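Local coordinates for putative exported protein (Bordetella pertussis Tohama I, PDB 2PFY), which binds pyroglutamic acid as an extracytoplasmic solute receptor, probably delivering it to a tripartite ATP-independent periplasmic (TRAP) transporter, at residues N90-L95 and I206-V211. Residues are numbered along the deposited sequence; the frame is centred on the assembly and turned at random.
Sequences NESEKL and IPQSFV
With chi1 of S92 at -169°, OG swings away from its own backbone N to the carbonyl side and faces the 206-211 segment, where Q208 bends at chi2 (-60°), which carries its amide nitrogen toward the helix. The setting is the periplasmic-binding-protein fold of the DctP family: helix 89-108 packs beside the start of strand 208-214, which runs antiparallel to both its neighbours, 62-66 and 112-119, in the five-stranded mixed sheet. A small side chain such as serine is consistent with the 6.5 Å between CA of S92 and CA of I206, while its hydroxyl can meet polar groups in a buried place. One water lies between OG of S92 and the carbonyl O of I206, donating to that O at 2.6 Å and sitting 2.7 Å from OG. A second donates to the backbone O of S92 and weakly accepts from NE2 of Q208, so glutamine is linked to the helix backbone, weakly, through one water. The CG1 branch of I206 faces S92, but its modelled position is doubtful because CG1 is too close to OG. One turn on, L95 packs on L295 and Y299 of helix 290-300, and the backbone N of Q208 donates to D80. Next along the chain from I206, P207, whose CB points away from the helix, touches the bound pyroglutamic acid; the contact thus adjoins the ligand pocket, to which P207 belongs and S92 and Q208 do not. Between the hydroxyl and the amide, OG of S92 stands 3.0 Å from NE2 of Q208.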
ATOM      1  N   ASN A  90       8.529   7.110  11.116  1.00 27.44           N
ATOM      2  CA  ASN A  90       9.131   6.462  12.316  1.00 28.54           C
ATOM      3  C   ASN A  90       8.087   5.644  13.062  1.00 27.84           C
ATOM      4  O   ASN A  90       8.332   4.499  13.416  1.00 28.21           O
ATOM      5  CB  ASN A  90       9.791   7.496  13.257  1.00 29.15           C
ATOM      6  CG  ASN A  90      11.179   7.948  12.770  1.00 31.14           C
ATOM      7  OD1 ASN A  90      11.671   7.536  11.707  1.00 32.95           O
ATOM      8  ND2 ASN A  90      11.807   8.819  13.554  1.00 33.75           N
ATOM      9  N   GLU A  91       6.896   6.208  13.241  1.00 28.16           N
ATOM     10  CA  GLU A  91       5.781   5.428  13.817  1.00 29.34           C
ATOM     11  C   GLU A  91       5.404   4.246  12.915  1.00 28.41           C
ATOM     12  O   GLU A  91       5.162   3.151  13.420  1.00 27.48           O
ATOM     13  CB  GLU A  91       4.542   6.290  14.040  1.00 29.17           C
ATOM     14  CG  GLU A  91       4.650   7.280  15.163  1.00 34.35           C
ATOM     15  CD  GLU A  91       3.464   8.225  15.174  1.00 39.29           C
ATOM     16  OE1 GLU A  91       3.292   9.005  14.209  1.00 40.80           O
ATOM     17  OE2 GLU A  91       2.690   8.167  16.143  1.00 43.63           O
ATOM     18  N   SER A  92       5.300   4.493  11.595  1.00 27.99           N
ATOM     19  CA  SER A  92       4.943   3.440  10.625  1.00 27.44           C
ATOM     20  C   SER A  92       5.894   2.250  10.737  1.00 27.68           C
ATOM     21  O   SER A  92       5.464   1.085  10.724  1.00 27.57           O
ATOM     22  CB  SER A  92       4.936   3.999   9.181  1.00 27.35           C
ATOM     23  OG  SER A  92       4.359   3.074   8.257  1.00 23.88           O
ATOM     24  N   GLU A  93       7.177   2.568  10.845  1.00 28.37           N
ATOM     25  CA  GLU A  93       8.248   1.590  10.910  1.00 30.45           C
ATOM     26  C   GLU A  93       8.151   0.710  12.167  1.00 30.51           C
ATOM     27  O   GLU A  93       8.360  -0.490  12.093  1.00 30.01           O
ATOM     28  CB  GLU A  93       9.611   2.260  10.815  1.00 30.52           C
ATOM     29  CG  GLU A  93      10.729   1.239  10.587  1.00 34.16           C
ATOM     30  CD  GLU A  93      12.123   1.818  10.579  1.00 38.10           C
ATOM     31  OE1 GLU A  93      12.291   3.058  10.485  1.00 40.77           O
ATOM     32  OE2 GLU A  93      13.068   1.003  10.661  1.00 39.57           O
ATOM     33  N   LYS A  94       7.806   1.328  13.291  1.00 31.91           N
ATOM     34  CA  LYS A  94       7.611   0.644  14.552  1.00 33.12           C
ATOM     35  C   LYS A  94       6.370  -0.219  14.448  1.00 32.54           C
ATOM     36  O   LYS A  94       6.391  -1.390  14.834  1.00 32.66           O
ATOM     37  CB  LYS A  94       7.470   1.661  15.688  1.00 34.13           C
ATOM     38  CG  LYS A  94       7.363   1.044  17.107  1.00 35.90           C
ATOM     39  CD  LYS A  94       7.562   2.134  18.185  1.00 36.15           C
ATOM     40  CE  LYS A  94       7.549   1.530  19.609  1.00 40.55           C
ATOM     41  NZ  LYS A  94       7.882   0.053  19.615  1.00 41.08           N
ATOM     42  N   LEU A  95       5.302   0.339  13.881  1.00 31.63           N
ATOM     43  CA  LEU A  95       4.094  -0.438  13.637  1.00 30.69           C
ATOM     44  C   LEU A  95       4.385  -1.663  12.743  1.00 30.69           C
ATOM     45  O   LEU A  95       3.888  -2.765  13.007  1.00 30.83           O
ATOM     46  CB  LEU A  95       2.972   0.449  13.059  1.00 30.46           C
ATOM     47  CG  LEU A  95       1.601  -0.206  12.767  1.00 30.71           C
ATOM     48  CD1 LEU A  95       0.971  -0.879  14.046  1.00 27.14           C
ATOM     49  CD2 LEU A  95       0.605   0.758  12.134  1.00 28.77           C
ATOM     50  N   ILE A 206       0.100   5.425   6.588  1.00 22.56           N
ATOM     51  CA  ILE A 206       1.098   5.012   5.631  1.00 23.17           C
ATOM     52  C   ILE A 206       0.971   3.489   5.334  1.00 21.97           C
ATOM     53  O   ILE A 206       1.437   2.643   6.127  1.00 21.44           O
ATOM     54  CB  ILE A 206       2.571   5.620   5.868  1.00 24.90           C
ATOM     55  CG1 ILE A 206       3.628   4.577   6.056  1.00 25.98           C
ATOM     56  CG2 ILE A 206       2.700   6.867   6.805  1.00 22.09           C
ATOM     57  CD1 ILE A 206       4.021   4.045   4.813  1.00 33.90           C
ATOM     58  N   PRO A 207       0.296   3.157   4.204  1.00 20.77           N
ATOM     59  CA  PRO A 207      -0.039   1.760   3.950  1.00 19.74           C
ATOM     60  C   PRO A 207       1.179   1.054   3.373  1.00 19.58           C
ATOM     61  O   PRO A 207       1.997   1.666   2.668  1.00 19.27           O
ATOM     62  CB  PRO A 207      -1.213   1.845   2.968  1.00 19.43           C
ATOM     63  CG  PRO A 207      -0.900   3.170   2.144  1.00 19.29           C
ATOM     64  CD  PRO A 207      -0.168   4.068   3.124  1.00 20.18           C
ATOM     65  N   GLN A 208       1.345  -0.204   3.748  1.00 19.19           N
ATOM     66  CA  GLN A 208       2.474  -1.006   3.287  1.00 19.13           C
ATOM     67  C   GLN A 208       2.103  -1.785   2.049  1.00 19.17           C
ATOM     68  O   GLN A 208       0.948  -2.101   1.809  1.00 18.66           O
ATOM     69  CB  GLN A 208       2.901  -2.003   4.346  1.00 18.30           C
ATOM     70  CG  GLN A 208       3.258  -1.387   5.693  1.00 20.24           C
ATOM     71  CD  GLN A 208       4.403  -0.394   5.626  1.00 20.80           C
ATOM     72  OE1 GLN A 208       5.364  -0.577   4.905  1.00 21.70           O
ATOM     73  NE2 GLN A 208       4.312   0.646   6.416  1.00 24.42           N
ATOM     74  N   SER A 209       3.125  -2.111   1.277  1.00 19.93           N
ATOM     75  CA  SER A 209       2.988  -3.030   0.169  1.00 19.65           C
ATOM     76  C   SER A 209       3.895  -4.226   0.488  1.00 19.59           C
ATOM     77  O   SER A 209       4.934  -4.060   1.127  1.00 19.91           O
ATOM     78  CB  SER A 209       3.412  -2.261  -1.074  1.00 20.71           C
ATOM     79  OG  SER A 209       4.236  -3.019  -1.895  1.00 26.56           O
ATOM     80  N   PHE A 210       3.524  -5.436   0.105  1.00 19.22           N
ATOM     81  CA  PHE A 210       4.484  -6.545   0.281  1.00 19.09           C
ATOM     82  C   PHE A 210       4.622  -7.484  -0.896  1.00 17.54           C
ATOM     83  O   PHE A 210       3.794  -7.471  -1.820  1.00 17.88           O
ATOM     84  CB  PHE A 210       4.349  -7.323   1.653  1.00 19.15           C
ATOM     85  CG  PHE A 210       3.021  -8.040   1.883  1.00 19.25           C
ATOM     86  CD1 PHE A 210       2.747  -8.566   3.154  1.00 19.72           C
ATOM     87  CD2 PHE A 210       2.023  -8.146   0.885  1.00 19.71           C
ATOM     88  CE1 PHE A 210       1.513  -9.230   3.448  1.00 19.15           C
ATOM     89  CE2 PHE A 210       0.805  -8.801   1.157  1.00 20.53           C
ATOM     90  CZ  PHE A 210       0.540  -9.339   2.463  1.00 20.12           C
ATOM     91  N   VAL A 211       5.687  -8.279  -0.854  1.00 16.76           N
ATOM     92  CA  VAL A 211       6.004  -9.230  -1.888  1.00 16.59           C
ATOM     93  C   VAL A 211       5.872 -10.599  -1.236  1.00 18.25           C
ATOM     94  O   VAL A 211       6.498 -10.881  -0.213  1.00 18.28           O
ATOM     95  CB  VAL A 211       7.396  -8.997  -2.481  1.00 16.40           C
ATOM     96  CG1 VAL A 211       7.867 -10.213  -3.371  1.00 14.02           C
ATOM     97  CG2 VAL A 211       7.386  -7.699  -3.316  1.00 16.72           C
TER
HETATM   98  O   HOH W   1       1.779   2.397   8.695  1.00 20.72           O
HETATM   99  O   HOH W   2       3.052   0.047   9.367  1.00 26.55           O